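Local coordinates for glutathione S-transferase (PDB 4IKH), which probably acts as a glutathione transferase, an enzyme family that couples glutathione to electrophilic compounds, and can bind two glutathione molecules, at residues A[126-131]-A[160-165]; A[132-137]-A[153-158]; A[167-170]-A[175-178]; A[187-192]-A[218-223]; A[193-196]-A[200-203]. One frame throughout, in Å; residues are numbered along the deposited sequence.

Contact 1: A[126-131]-A[160-165]; sequences GGIGPM and KRLLGV. With GSH (glutathione), chain D.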
# COMPACT_ATOMS: atom_id res chain seq x y z
N GLY A 126 -0.52 2.79 1.80
CA GLY A 126 -1.72 3.36 1.21
C GLY A 126 -2.11 4.70 1.78
O GLY A 126 -3.02 5.35 1.28
N GLY A 127 -1.43 5.15 2.83
CA GLY A 127 -1.83 6.39 3.47
C GLY A 127 -0.69 7.36 3.59
O GLY A 127 -0.69 8.40 2.92
N ILE A 128 0.28 7.04 4.44
CA ILE A 128 1.40 7.94 4.70
C ILE A 128 2.15 8.32 3.42
O ILE A 128 2.28 9.50 3.09
CB ILE A 128 2.42 7.29 5.66
CG1 ILE A 128 1.79 6.99 7.03
CG2 ILE A 128 3.66 8.18 5.79
CD1 ILE A 128 1.53 8.19 7.88
N GLY A 129 2.65 7.31 2.71
CA GLY A 129 3.42 7.58 1.51
C GLY A 129 2.67 8.45 0.51
O GLY A 129 3.15 9.52 0.15
N PRO A 130 1.50 7.98 0.04
CA PRO A 130 0.81 8.73 -1.03
C PRO A 130 0.36 10.12 -0.60
O PRO A 130 0.41 11.06 -1.40
CB PRO A 130 -0.42 7.86 -1.32
CG PRO A 130 -0.01 6.48 -0.95
CD PRO A 130 0.86 6.69 0.31
N MSE A 131 -0.10 10.25 0.64
CA MSE A 131 -0.60 11.54 1.09
C MSE A 131 0.52 12.54 1.40
O MSE A 131 0.39 13.72 1.05
CB MSE A 131 -1.57 11.38 2.26
CG MSE A 131 -2.81 10.55 1.91
SE MSE A 131 -3.96 11.39 0.56
CE MSE A 131 -3.43 10.33 -1.02
N LYS A 160 -1.98 15.62 8.74
CA LYS A 160 -2.25 15.81 10.17
C LYS A 160 -3.06 14.66 10.76
O LYS A 160 -2.74 14.17 11.84
CB LYS A 160 -3.04 17.10 10.40
CG LYS A 160 -2.22 18.38 10.34
CD LYS A 160 -3.12 19.55 10.74
CE LYS A 160 -2.46 20.88 10.48
NZ LYS A 160 -3.36 22.00 10.88
N ARG A 161 -4.10 14.23 10.05
CA ARG A 161 -4.95 13.13 10.52
C ARG A 161 -4.15 11.83 10.64
O ARG A 161 -4.28 11.11 11.64
CB ARG A 161 -6.15 12.93 9.58
CG ARG A 161 -7.22 11.96 10.11
CD ARG A 161 -8.13 11.48 8.98
NE ARG A 161 -7.37 10.70 8.00
CZ ARG A 161 -7.05 9.42 8.16
NH1 ARG A 161 -7.43 8.78 9.26
NH2 ARG A 161 -6.35 8.78 7.23
N LEU A 162 -3.34 11.53 9.63
CA LEU A 162 -2.49 10.33 9.67
C LEU A 162 -1.47 10.38 10.82
O LEU A 162 -1.27 9.39 11.52
CB LEU A 162 -1.77 10.13 8.34
CG LEU A 162 -2.62 9.75 7.12
CD1 LEU A 162 -1.97 10.24 5.84
CD2 LEU A 162 -2.80 8.25 7.09
N LEU A 163 -0.83 11.54 11.00
CA LEU A 163 0.17 11.72 12.05
C LEU A 163 -0.46 11.51 13.43
O LEU A 163 0.16 10.91 14.31
CB LEU A 163 0.80 13.11 11.96
CG LEU A 163 1.84 13.29 10.85
CD1 LEU A 163 2.14 14.76 10.59
CD2 LEU A 163 3.12 12.52 11.18
N GLY A 164 -1.68 12.00 13.60
CA GLY A 164 -2.40 11.85 14.86
C GLY A 164 -2.80 10.41 15.12
O GLY A 164 -2.83 9.97 16.26
N VAL A 165 -3.10 9.67 14.06
CA VAL A 165 -3.43 8.26 14.21
C VAL A 165 -2.18 7.55 14.72
O VAL A 165 -2.23 6.77 15.67
CB VAL A 165 -3.88 7.63 12.88
CG1 VAL A 165 -3.84 6.11 12.97
CG2 VAL A 165 -5.28 8.10 12.51
N1 GSH D . 6.54 13.22 -10.56
CA1 GSH D . 5.54 12.39 -10.00
C1 GSH D . 4.54 13.20 -9.24
O11 GSH D . 4.42 14.44 -9.47
O12 GSH D . 3.80 12.65 -8.37
CB1 GSH D . 6.20 11.42 -9.07
CG1 GSH D . 6.96 12.14 -7.96
CD1 GSH D . 7.15 11.09 -6.88
OE1 GSH D . 7.33 9.94 -7.22
N2 GSH D . 7.10 11.44 -5.45
CA2 GSH D . 7.27 10.41 -4.47
C2 GSH D . 5.90 9.99 -3.93
O2 GSH D . 5.01 10.84 -3.76
CB2 GSH D . 8.11 10.90 -3.34
SG2 GSH D . 9.76 11.26 -3.89
N3 GSH D . 5.59 8.60 -3.60
CA3 GSH D . 4.26 8.29 -3.08
C3 GSH D . 4.23 7.00 -2.31
O31 GSH D . 5.27 6.51 -1.80
O32 GSH D . 3.15 6.38 -2.16

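Contact 2: A[132-137]-A[153-158]; sequences FGQVGF and ERYVNE. With GSH (glutathione), chain B.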
# COMPACT_ATOMS: atom_id res chain seq x y z
N PHE A 132 1.61 12.11 2.03
CA PHE A 132 2.74 13.01 2.25
C PHE A 132 3.30 13.43 0.89
O PHE A 132 3.75 14.56 0.71
CB PHE A 132 3.85 12.36 3.09
CG PHE A 132 3.52 12.18 4.56
CD1 PHE A 132 2.23 12.39 5.05
CD2 PHE A 132 4.51 11.79 5.47
CE1 PHE A 132 1.93 12.20 6.39
CE2 PHE A 132 4.21 11.61 6.82
CZ PHE A 132 2.92 11.82 7.28
N GLY A 133 3.28 12.52 -0.08
CA GLY A 133 3.72 12.82 -1.43
C GLY A 133 2.94 13.96 -2.05
O GLY A 133 3.50 14.80 -2.76
N GLN A 134 1.63 14.01 -1.77
CA GLN A 134 0.82 15.11 -2.28
C GLN A 134 1.17 16.43 -1.58
O GLN A 134 1.13 17.50 -2.20
CB GLN A 134 -0.67 14.80 -2.13
CG GLN A 134 -1.13 13.53 -2.87
CD GLN A 134 -0.33 13.26 -4.13
OE1 GLN A 134 0.47 12.33 -4.18
NE2 GLN A 134 -0.52 14.10 -5.15
N VAL A 135 1.53 16.37 -0.30
CA VAL A 135 1.95 17.59 0.40
C VAL A 135 3.20 18.14 -0.27
O VAL A 135 3.34 19.36 -0.47
CB VAL A 135 2.24 17.35 1.91
CG1 VAL A 135 2.77 18.62 2.54
CG2 VAL A 135 0.99 16.91 2.63
N GLY A 136 4.12 17.25 -0.64
CA GLY A 136 5.33 17.65 -1.34
C GLY A 136 5.06 18.33 -2.68
O GLY A 136 5.71 19.32 -3.03
N PHE A 137 4.11 17.80 -3.45
CA PHE A 137 3.78 18.43 -4.72
C PHE A 137 3.27 19.85 -4.50
O PHE A 137 3.73 20.80 -5.15
CB PHE A 137 2.75 17.61 -5.51
CG PHE A 137 2.35 18.25 -6.82
CD1 PHE A 137 3.18 18.18 -7.93
CD2 PHE A 137 1.15 18.94 -6.94
CE1 PHE A 137 2.82 18.77 -9.14
CE2 PHE A 137 0.77 19.53 -8.15
CZ PHE A 137 1.61 19.45 -9.24
N GLU A 153 -4.22 22.49 1.42
CA GLU A 153 -4.91 22.34 2.70
C GLU A 153 -5.54 20.96 2.89
O GLU A 153 -5.57 20.44 4.01
CB GLU A 153 -5.98 23.42 2.86
CG GLU A 153 -5.43 24.75 3.37
CD GLU A 153 -6.39 25.91 3.17
OE1 GLU A 153 -7.57 25.66 2.80
OE2 GLU A 153 -5.97 27.07 3.37
N ARG A 154 -6.07 20.39 1.81
CA ARG A 154 -6.67 19.06 1.85
C ARG A 154 -5.64 18.01 2.26
O ARG A 154 -5.91 17.14 3.10
CB ARG A 154 -7.24 18.70 0.47
CG ARG A 154 -7.52 17.22 0.26
CD ARG A 154 -8.32 16.96 -1.03
NE ARG A 154 -8.38 15.54 -1.37
CZ ARG A 154 -9.22 14.67 -0.82
NH1 ARG A 154 -10.08 15.06 0.11
NH2 ARG A 154 -9.20 13.40 -1.21
N TYR A 155 -4.45 18.09 1.66
CA TYR A 155 -3.40 17.11 1.92
C TYR A 155 -2.59 17.38 3.20
O TYR A 155 -2.08 16.45 3.82
CB TYR A 155 -2.51 16.96 0.69
CG TYR A 155 -3.33 16.49 -0.49
CD1 TYR A 155 -3.88 15.22 -0.50
CD2 TYR A 155 -3.61 17.33 -1.57
CE1 TYR A 155 -4.66 14.77 -1.55
CE2 TYR A 155 -4.40 16.89 -2.63
CZ TYR A 155 -4.91 15.61 -2.61
OH TYR A 155 -5.70 15.14 -3.63
N VAL A 156 -2.49 18.65 3.59
CA VAL A 156 -1.91 18.99 4.90
C VAL A 156 -2.81 18.41 5.99
O VAL A 156 -2.34 17.73 6.90
CB VAL A 156 -1.75 20.50 5.05
CG1 VAL A 156 -1.49 20.91 6.52
CG2 VAL A 156 -0.62 20.98 4.15
N ASN A 157 -4.11 18.66 5.86
CA ASN A 157 -5.08 18.15 6.82
C ASN A 157 -5.12 16.64 6.89
O ASN A 157 -5.33 16.07 7.96
CB ASN A 157 -6.47 18.72 6.54
CG ASN A 157 -6.63 20.14 7.06
OD1 ASN A 157 -5.77 20.63 7.80
ND2 ASN A 157 -7.72 20.81 6.69
N GLU A 158 -4.92 15.97 5.75
CA GLU A 158 -4.88 14.51 5.75
C GLU A 158 -3.60 14.03 6.41
O GLU A 158 -3.60 13.05 7.15
CB GLU A 158 -5.02 13.96 4.32
CG GLU A 158 -4.81 12.46 4.19
CD GLU A 158 -5.79 11.63 5.01
OE1 GLU A 158 -6.84 12.16 5.44
OE2 GLU A 158 -5.52 10.43 5.21
N1 GSH B . -13.45 11.78 3.06
CA1 GSH B . -12.11 11.37 2.88
C1 GSH B . -11.52 12.04 1.68
O11 GSH B . -12.04 13.09 1.22
O12 GSH B . -10.49 11.54 1.12
CB1 GSH B . -12.09 9.89 2.69
CG1 GSH B . -12.94 9.46 1.49
CD1 GSH B . -12.45 8.07 1.14
OE1 GSH B . -12.11 7.34 2.04
N2 GSH B . -12.37 7.61 -0.26
CA2 GSH B . -11.88 6.29 -0.53
C2 GSH B . -10.42 6.36 -0.97
O2 GSH B . -10.03 7.31 -1.67
CB2 GSH B . -12.69 5.66 -1.62
SG2 GSH B . -14.37 5.42 -1.11
N3 GSH B . -9.45 5.35 -0.58
CA3 GSH B . -8.07 5.49 -1.05
C3 GSH B . -7.32 4.18 -1.04
O31 GSH B . -7.92 3.08 -1.07
O32 GSH B . -6.07 4.18 -1.01

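Contact 3: A[167-170]-A[175-178]; sequences DKHL and WIMG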
# COMPACT_ATOMS: atom_id res chain seq x y z
N ASP A 167 0.43 9.01 16.14
CA ASP A 167 0.84 9.56 17.44
C ASP A 167 0.09 8.89 18.58
O ASP A 167 0.69 8.49 19.58
CB ASP A 167 0.65 11.07 17.48
CG ASP A 167 1.27 11.71 18.72
OD1 ASP A 167 2.52 11.78 18.80
OD2 ASP A 167 0.51 12.15 19.61
N LYS A 168 -1.23 8.78 18.43
CA LYS A 168 -2.05 8.08 19.42
C LYS A 168 -1.55 6.65 19.61
O LYS A 168 -1.49 6.15 20.72
CB LYS A 168 -3.50 8.07 18.96
CG LYS A 168 -4.44 7.23 19.82
CD LYS A 168 -5.06 8.06 20.93
CE LYS A 168 -6.31 7.38 21.50
NZ LYS A 168 -7.38 7.21 20.47
N HIS A 169 -1.16 6.00 18.52
CA HIS A 169 -0.75 4.59 18.58
C HIS A 169 0.59 4.38 19.28
O HIS A 169 0.79 3.37 19.94
CB HIS A 169 -0.68 4.01 17.16
CG HIS A 169 -0.06 2.65 17.10
ND1 HIS A 169 -0.73 1.50 17.47
CD2 HIS A 169 1.18 2.25 16.71
CE1 HIS A 169 0.06 0.45 17.31
NE2 HIS A 169 1.22 0.88 16.85
N LEU A 170 1.51 5.32 19.11
CA LEU A 170 2.87 5.15 19.61
C LEU A 170 2.96 5.47 21.10
O LEU A 170 3.99 5.21 21.74
CB LEU A 170 3.85 6.02 18.81
CG LEU A 170 4.13 5.56 17.37
CD1 LEU A 170 4.91 6.64 16.62
CD2 LEU A 170 4.90 4.25 17.40
N TRP A 175 8.31 1.19 19.62
CA TRP A 175 8.19 1.27 18.17
C TRP A 175 6.74 0.98 17.78
O TRP A 175 5.91 0.69 18.64
CB TRP A 175 9.09 0.24 17.48
CG TRP A 175 10.55 0.35 17.84
CD1 TRP A 175 11.24 -0.40 18.75
CD2 TRP A 175 11.50 1.26 17.28
NE1 TRP A 175 12.56 -0.01 18.80
CE2 TRP A 175 12.74 1.01 17.90
CE3 TRP A 175 11.42 2.26 16.30
CZ2 TRP A 175 13.90 1.74 17.58
CZ3 TRP A 175 12.56 2.98 15.99
CH2 TRP A 175 13.78 2.71 16.62
N ILE A 176 6.45 1.02 16.49
CA ILE A 176 5.09 0.75 16.01
C ILE A 176 4.50 -0.55 16.55
O ILE A 176 3.35 -0.57 17.00
CB ILE A 176 5.04 0.78 14.45
CG1 ILE A 176 5.31 2.21 13.95
CG2 ILE A 176 3.69 0.26 13.96
CD1 ILE A 176 5.54 2.35 12.43
N MSE A 177 5.28 -1.63 16.53
CA MSE A 177 4.81 -2.91 17.08
C MSE A 177 5.15 -3.08 18.57
O MSE A 177 5.35 -4.20 19.06
CB MSE A 177 5.36 -4.08 16.27
CG MSE A 177 4.74 -4.18 14.87
SE MSE A 177 2.79 -4.23 15.00
CE MSE A 177 2.63 -5.76 16.21
N GLY A 178 5.21 -1.96 19.29
CA GLY A 178 5.53 -2.01 20.71
C GLY A 178 7.02 -2.16 20.95
O GLY A 178 7.81 -1.26 20.61

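Contact 4: A[187-192]-A[218-223]; sequences ATFPWI and AKFVAR. With GSH (glutathione), chain D.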
# COMPACT_ATOMS: atom_id res chain seq x y z
N ALA A 187 9.47 1.35 7.08
CA ALA A 187 8.64 1.92 6.01
C ALA A 187 8.09 3.30 6.36
O ALA A 187 7.91 4.16 5.49
CB ALA A 187 7.50 0.97 5.68
N THR A 188 7.83 3.53 7.65
CA THR A 188 7.12 4.74 8.06
C THR A 188 8.02 5.95 8.29
O THR A 188 7.78 7.02 7.73
CB THR A 188 6.24 4.45 9.31
OG1 THR A 188 5.35 3.36 9.02
CG2 THR A 188 5.42 5.68 9.69
N PHE A 189 9.06 5.81 9.11
CA PHE A 189 9.86 6.97 9.50
C PHE A 189 10.69 7.71 8.42
O PHE A 189 10.89 8.92 8.54
CB PHE A 189 10.63 6.70 10.80
CG PHE A 189 9.71 6.41 11.95
CD1 PHE A 189 9.06 7.46 12.59
CD2 PHE A 189 9.40 5.11 12.31
CE1 PHE A 189 8.16 7.21 13.60
CE2 PHE A 189 8.51 4.86 13.31
CZ PHE A 189 7.88 5.91 13.96
N PRO A 190 11.14 7.02 7.35
CA PRO A 190 11.79 7.80 6.29
C PRO A 190 10.84 8.82 5.66
O PRO A 190 11.30 9.86 5.18
CB PRO A 190 12.12 6.73 5.25
CG PRO A 190 12.35 5.51 6.05
CD PRO A 190 11.30 5.57 7.13
N TRP A 191 9.54 8.53 5.67
CA TRP A 191 8.55 9.47 5.13
C TRP A 191 8.28 10.64 6.08
O TRP A 191 8.12 11.78 5.63
CB TRP A 191 7.25 8.76 4.80
CG TRP A 191 7.15 8.37 3.34
CD1 TRP A 191 7.27 7.12 2.80
CD2 TRP A 191 6.95 9.26 2.23
NE1 TRP A 191 7.14 7.17 1.43
CE2 TRP A 191 6.94 8.48 1.06
CE3 TRP A 191 6.78 10.65 2.12
CZ2 TRP A 191 6.76 9.03 -0.21
CZ3 TRP A 191 6.60 11.19 0.87
CH2 TRP A 191 6.59 10.39 -0.29
N ILE A 192 8.22 10.37 7.38
CA ILE A 192 8.03 11.44 8.36
C ILE A 192 9.23 12.36 8.31
O ILE A 192 9.09 13.58 8.29
CB ILE A 192 7.77 10.88 9.76
CG1 ILE A 192 6.51 10.01 9.72
CG2 ILE A 192 7.60 12.01 10.76
CD1 ILE A 192 6.41 9.06 10.87
N ALA A 218 13.21 10.24 16.24
CA ALA A 218 14.52 10.55 16.79
C ALA A 218 15.30 9.26 17.02
O ALA A 218 16.49 9.18 16.72
CB ALA A 218 14.41 11.37 18.09
N LYS A 219 14.62 8.24 17.55
CA LYS A 219 15.28 6.97 17.84
C LYS A 219 15.69 6.25 16.56
O LYS A 219 16.72 5.58 16.51
CB LYS A 219 14.35 6.07 18.65
CG LYS A 219 14.80 5.82 20.06
CD LYS A 219 13.63 5.36 20.90
CE LYS A 219 13.06 4.06 20.41
NZ LYS A 219 11.80 3.78 21.15
N PHE A 220 14.86 6.40 15.53
CA PHE A 220 15.09 5.78 14.23
C PHE A 220 16.37 6.27 13.55
O PHE A 220 17.20 5.47 13.13
CB PHE A 220 13.88 6.07 13.33
CG PHE A 220 13.93 5.42 11.98
CD1 PHE A 220 13.77 4.04 11.86
CD2 PHE A 220 14.11 6.18 10.83
CE1 PHE A 220 13.80 3.43 10.60
CE2 PHE A 220 14.14 5.58 9.58
CZ PHE A 220 13.99 4.20 9.47
N VAL A 221 16.52 7.59 13.44
CA VAL A 221 17.67 8.17 12.75
C VAL A 221 18.97 8.09 13.56
O VAL A 221 20.02 8.49 13.08
CB VAL A 221 17.43 9.64 12.37
CG1 VAL A 221 16.08 9.80 11.71
CG2 VAL A 221 17.52 10.54 13.61
N ALA A 222 18.89 7.61 14.80
CA ALA A 222 20.09 7.44 15.61
C ALA A 222 20.62 6.01 15.53
O ALA A 222 21.63 5.67 16.15
CB ALA A 222 19.82 7.83 17.06
N ARG A 223 19.92 5.17 14.76
CA ARG A 223 20.42 3.83 14.46
C ARG A 223 21.44 3.95 13.33
O ARG A 223 21.14 4.52 12.28
CB ARG A 223 19.28 2.91 14.01
CG ARG A 223 18.16 2.73 15.03
CD ARG A 223 17.07 1.80 14.50
NE ARG A 223 17.58 0.47 14.19
CZ ARG A 223 17.63 -0.54 15.06
NH1 ARG A 223 17.21 -0.36 16.30
NH2 ARG A 223 18.11 -1.72 14.69
N1 GSH D . 6.54 13.22 -10.56
CA1 GSH D . 5.54 12.39 -10.00
C1 GSH D . 4.54 13.20 -9.24
O11 GSH D . 4.42 14.44 -9.47
O12 GSH D . 3.80 12.65 -8.37
CB1 GSH D . 6.20 11.42 -9.07
CG1 GSH D . 6.96 12.14 -7.96
CD1 GSH D . 7.15 11.09 -6.88
OE1 GSH D . 7.33 9.94 -7.22
N2 GSH D . 7.10 11.44 -5.45
CA2 GSH D . 7.27 10.41 -4.47
C2 GSH D . 5.90 9.99 -3.93
O2 GSH D . 5.01 10.84 -3.76
CB2 GSH D . 8.11 10.90 -3.34
SG2 GSH D . 9.76 11.26 -3.89
N3 GSH D . 5.59 8.60 -3.60
CA3 GSH D . 4.26 8.29 -3.08
C3 GSH D . 4.23 7.00 -2.31
O31 GSH D . 5.27 6.51 -1.80
O32 GSH D . 3.15 6.38 -2.16

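Contact 5: A[193-196]-A[200-203]; sequences RNLI and EAGE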
# COMPACT_ATOMS: atom_id res chain seq x y z
N ARG A 193 10.42 11.77 8.24
CA ARG A 193 11.65 12.53 8.06
C ARG A 193 11.60 13.42 6.82
O ARG A 193 11.98 14.59 6.84
CB ARG A 193 12.84 11.57 7.94
CG ARG A 193 14.16 12.25 7.61
CD ARG A 193 15.29 11.23 7.60
NE ARG A 193 16.58 11.84 7.30
CZ ARG A 193 17.07 11.99 6.07
NH1 ARG A 193 16.37 11.58 5.02
NH2 ARG A 193 18.25 12.55 5.89
N ASN A 194 11.11 12.87 5.71
CA ASN A 194 11.12 13.62 4.47
C ASN A 194 10.10 14.76 4.50
O ASN A 194 10.36 15.84 3.99
CB ASN A 194 10.87 12.66 3.30
CG ASN A 194 10.91 13.36 1.95
OD1 ASN A 194 11.99 13.68 1.42
ND2 ASN A 194 9.74 13.60 1.37
N LEU A 195 8.94 14.51 5.11
CA LEU A 195 7.90 15.53 5.21
C LEU A 195 8.41 16.80 5.88
O LEU A 195 8.16 17.92 5.42
CB LEU A 195 6.70 14.98 5.99
CG LEU A 195 5.47 15.89 6.11
CD1 LEU A 195 4.80 16.03 4.74
CD2 LEU A 195 4.48 15.35 7.13
N ILE A 196 9.15 16.61 6.98
CA ILE A 196 9.61 17.75 7.78
C ILE A 196 11.00 18.25 7.40
O ILE A 196 11.40 19.34 7.81
CB ILE A 196 9.55 17.44 9.30
CG1 ILE A 196 10.58 16.38 9.69
CG2 ILE A 196 8.16 16.98 9.71
CD1 ILE A 196 10.44 15.95 11.15
N GLU A 200 9.85 20.46 3.76
CA GLU A 200 9.73 21.70 4.54
C GLU A 200 8.32 21.94 5.11
O GLU A 200 7.89 23.08 5.26
CB GLU A 200 10.18 22.91 3.71
CG GLU A 200 11.64 22.85 3.26
CD GLU A 200 12.03 24.03 2.39
OE1 GLU A 200 11.21 24.48 1.56
OE2 GLU A 200 13.18 24.51 2.52
N ALA A 201 7.62 20.86 5.45
CA ALA A 201 6.23 20.95 5.88
C ALA A 201 6.06 20.72 7.38
O ALA A 201 4.94 20.48 7.86
CB ALA A 201 5.38 19.95 5.10
N GLY A 202 7.16 20.77 8.12
CA GLY A 202 7.13 20.50 9.55
C GLY A 202 6.20 21.44 10.30
O GLY A 202 5.37 21.00 11.10
N GLU A 203 6.34 22.73 10.03
CA GLU A 203 5.50 23.73 10.67
C GLU A 203 4.07 23.61 10.14
O GLU A 203 3.11 23.64 10.91
CB GLU A 203 6.04 25.13 10.41
CG GLU A 203 7.55 25.24 10.37
CD GLU A 203 8.17 25.37 11.74
OE1 GLU A 203 7.43 25.21 12.74
OE2 GLU A 203 9.38 25.63 11.82
O HOH W 1 9.87 21.50 8.12

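Contact 1: A[126-131]-A[160-165]
Leu162 meets Gly127, Ile128 and Met131 without any aromatic ring, and the flat groups sit around the margins. The peptide of Gly127 is the nearest of them, its carbonyl O lying 3.7 Å from Leu162 CD1. The guanidinium of Arg161 stands to one side, where NH2 forms a salt bridge with Glu158 and NH1 a hydrogen bond with Asn70 of the second subunit. On the far side of helix 111-140 lies the carboxylate of a glutathione, its O32 3.4 Å from Pro130 CG.

Between these margins the branches of Leu162 do the touching. Its CG is anti to the carbonyl carbon (chi1 -69°), which sends the fork at the neighbouring helix; CD1 presses on Met131 CB at 3.8 Å, while CD2 rests over Gly127. A beta carbon on Gly127 would stand about 3.1 Å from Leu162 CD2, so the missing side chain is what admits the leucine. Ile128 and Leu162 lie alongside each other, running opposite ways, with Ile128 CD1 3.9 Å from Leu162 CB. Met131, here selenomethionine, lies roughly perpendicular to Leu162, then bends away and carries its selenium to Tyr155.

The helix is irregular here, with a wider pi-type turn at 126-128 and a kink at Pro130, which has no N-H to give to the preceding turn. The segment axes remain 10.2 Å apart at 141°. This is an antiparallel helix pair of the all-helical C-terminal domain of glutathione transferases, with one helix carrying Gly129 and Pro130 of a glutathione pocket.

Contact 2: A[132-137]-A[153-158]
Tyr155 receives Gln134 on one face of its ring, at the heart of an antiparallel helix pair in the glutathione transferase C-terminal domain, with segment axes 8.5 Å apart. Gln134 CB lies 3.7 Å from the ring centroid, a CH-pi contact over the face and offset toward the rim; the two side chains run side by side in the same direction. A methylene is well suited to this place, since its C-H bonds can be turned to the pi face without needing a polar partner.

Next to this pair Val135 fills the gap between the helices. Its CG2 approaches the carbonyl O of Tyr155 at 3.3 Å, and CG1, anti to the backbone N (chi1 175°), turns to Val156 CG2 at 4.4 Å. Branching at the beta carbon lets one valine touch two neighbours.

Further out, the opposite face of Tyr155 carries Arg154 CG, 4.0 Å above the plane of the ring and over its centre. The phenol is thus held between Gln134 and the arginine stem, and its OH pairs with Gln134 of the second subunit. The ring of Phe137 of that subunit makes a cation-pi contact with Arg154.

Extended from CG to NE, Arg154 reaches a glutathione that is also bonded to Asn32 of the second subunit. Two N-H groups grip its carboxylate: NH2 gives a more bent bond of 3.2 Å to O12, and NH1 a nearly straight one (176°) of 3.0 Å to O11.

Contact 3: A[167-170]-A[175-178]
The chi1 of His169, 171°, sets CG anti to the backbone N and swings the imidazole across to the carbonyl of Ile176, while Leu170 puts its CG anti to its own carbonyl carbon and brings CD2 beside the same residue. The histidine's NE2 donates to Ile176 O over a short 2.6 Å, with an N-H...O angle of 154°. The donor lies in the carbonyl plane, on a lone pair, whereas the oxygen is tilted a little from the plane of the ring. A histidine suits the place, for it has a rigid reach and an N-H at its far end. A leucine here would probably fill part of the volume but leave the carbonyl of Ile176 without this donor and the turn less firmly tied to the helix.

The acceptor belongs to a type I beta turn from Trp175 to Gly178, in the loop that joins helix 150-170 to helix 183-196 in the glutathione transferase C-terminal domain. The turn is closed from both ends: Gly178 N bonds to Trp175 O at 2.8 Å, and Trp175 N to Gly178 O at 2.7 Å. Gly178 takes a positive phi, which a residue without a side chain adopts easily.

Beside the polar bond, Leu170 CD2 packs 4.0 Å from Ile176 CG1, and Ile176 CG2 lies 3.9 Å from His169 NE2. The amide N of Ile176 is bonded to Asp185, on helix 183-196.

Contact 4: A[187-192]-A[218-223]
Just before Phe220 reaches Phe189 and Pro190, Lys219 turns the other way, its NZ bonded to the carbonyl of Glu174 and its charge set against Trp175. Phe220, at the end of helix 211-220, has CG anti to its backbone N (chi1 -176°), which aims the ring at helix 183-196. Phe189 CB sits over one face, 3.8 Å from the centroid, in a CH-pi contact. The two phenyl planes meet obliquely at 39°, and Pro190 CD touches Phe220 CE2 at 3.8 Å. A proline ring offers broad aliphatic cover here, and the helix is kinked at this point.

These helices belong to the C-terminal domain of the glutathione transferase fold, and helix 183-196 also lines a glutathione site. Trp191 CZ2 comes 3.3 Å from glutathione O31 and CH2 3.4 Å from CB2, while NE1 bonds to Asn32. With an alanine here instead of the indole, that flank of the glutathione would probably lose its cover and Asn32 OD1 its N-H donor.

Beyond Phe220 the chain makes a type I turn to Arg223, closed by Arg223 N to Phe220 O at 3.2 Å. Arg223 then stands at the N-cap of the next helix, its NE in a salt bridge with Glu42 of helix 31-43.

Contact 5: A[193-196]-A[200-203]
The chain folds back after the last turn of the helix so that Ala201 N donates to Leu195 O at 3.0 Å, with an N-H...O angle of 157°, and the CA atoms of Ile196 and Gly202 come within 4.1 Å. This is the C-terminal end of helix 183-196 in the glutathione transferase C-terminal domain, where the returning chain gives an N-H to a carbonyl of the last helical turn. The bond lies in the carbonyl plane. Glu200 has a positive phi where the chain comes back; its N also comes near Leu195 O, but at a poor angle.

The side chains then line both sides of the bend. Leu195 has CG anti to its backbone N (chi1 -176°), and its CD1 lies 4.0 Å from Ala201 CB. Val135 of helix 111-140 packs on both Leu195 and Ala201, so the methyl joins a small apolar cluster. Ile196 holds CG1 in the crowded position between its backbone N and carbonyl carbon (chi1 68°), which leaves CG2 to meet Gly202 CA at 3.7 Å. Glycine is apt at that spot, since a beta carbon on Gly202 would fall only about 3.4 Å from Ile196 CB. The Ile196 side chain also packs on Leu217 of helix 211-220.

A water bridges the two segments beside the direct bond: it donates to Ile196 O at 2.7 Å and accepts from Gly202 N at 2.8 Å.

How the contacts relate
All five contacts lie in the helical C-terminal domain. Following the chain, helix 111-140 leads through 126-131 and 132-137 and then doubles back as helix 150-170. Contact 2 closes the inner loop and contact 1 the larger one around it, so the two are nested and share both helices. Contact 3 follows in series, closing the short loop between helix 150-170 and helix 183-196. Contact 4 then spans from helix 183-196 to helix 211-220 and encloses contact 5, which closes the bend just after helix 183-196. None cross. Trp191 of contact 4 packs on Phe132 of contact 2, and contacts 1 and 4 meet the same glutathione.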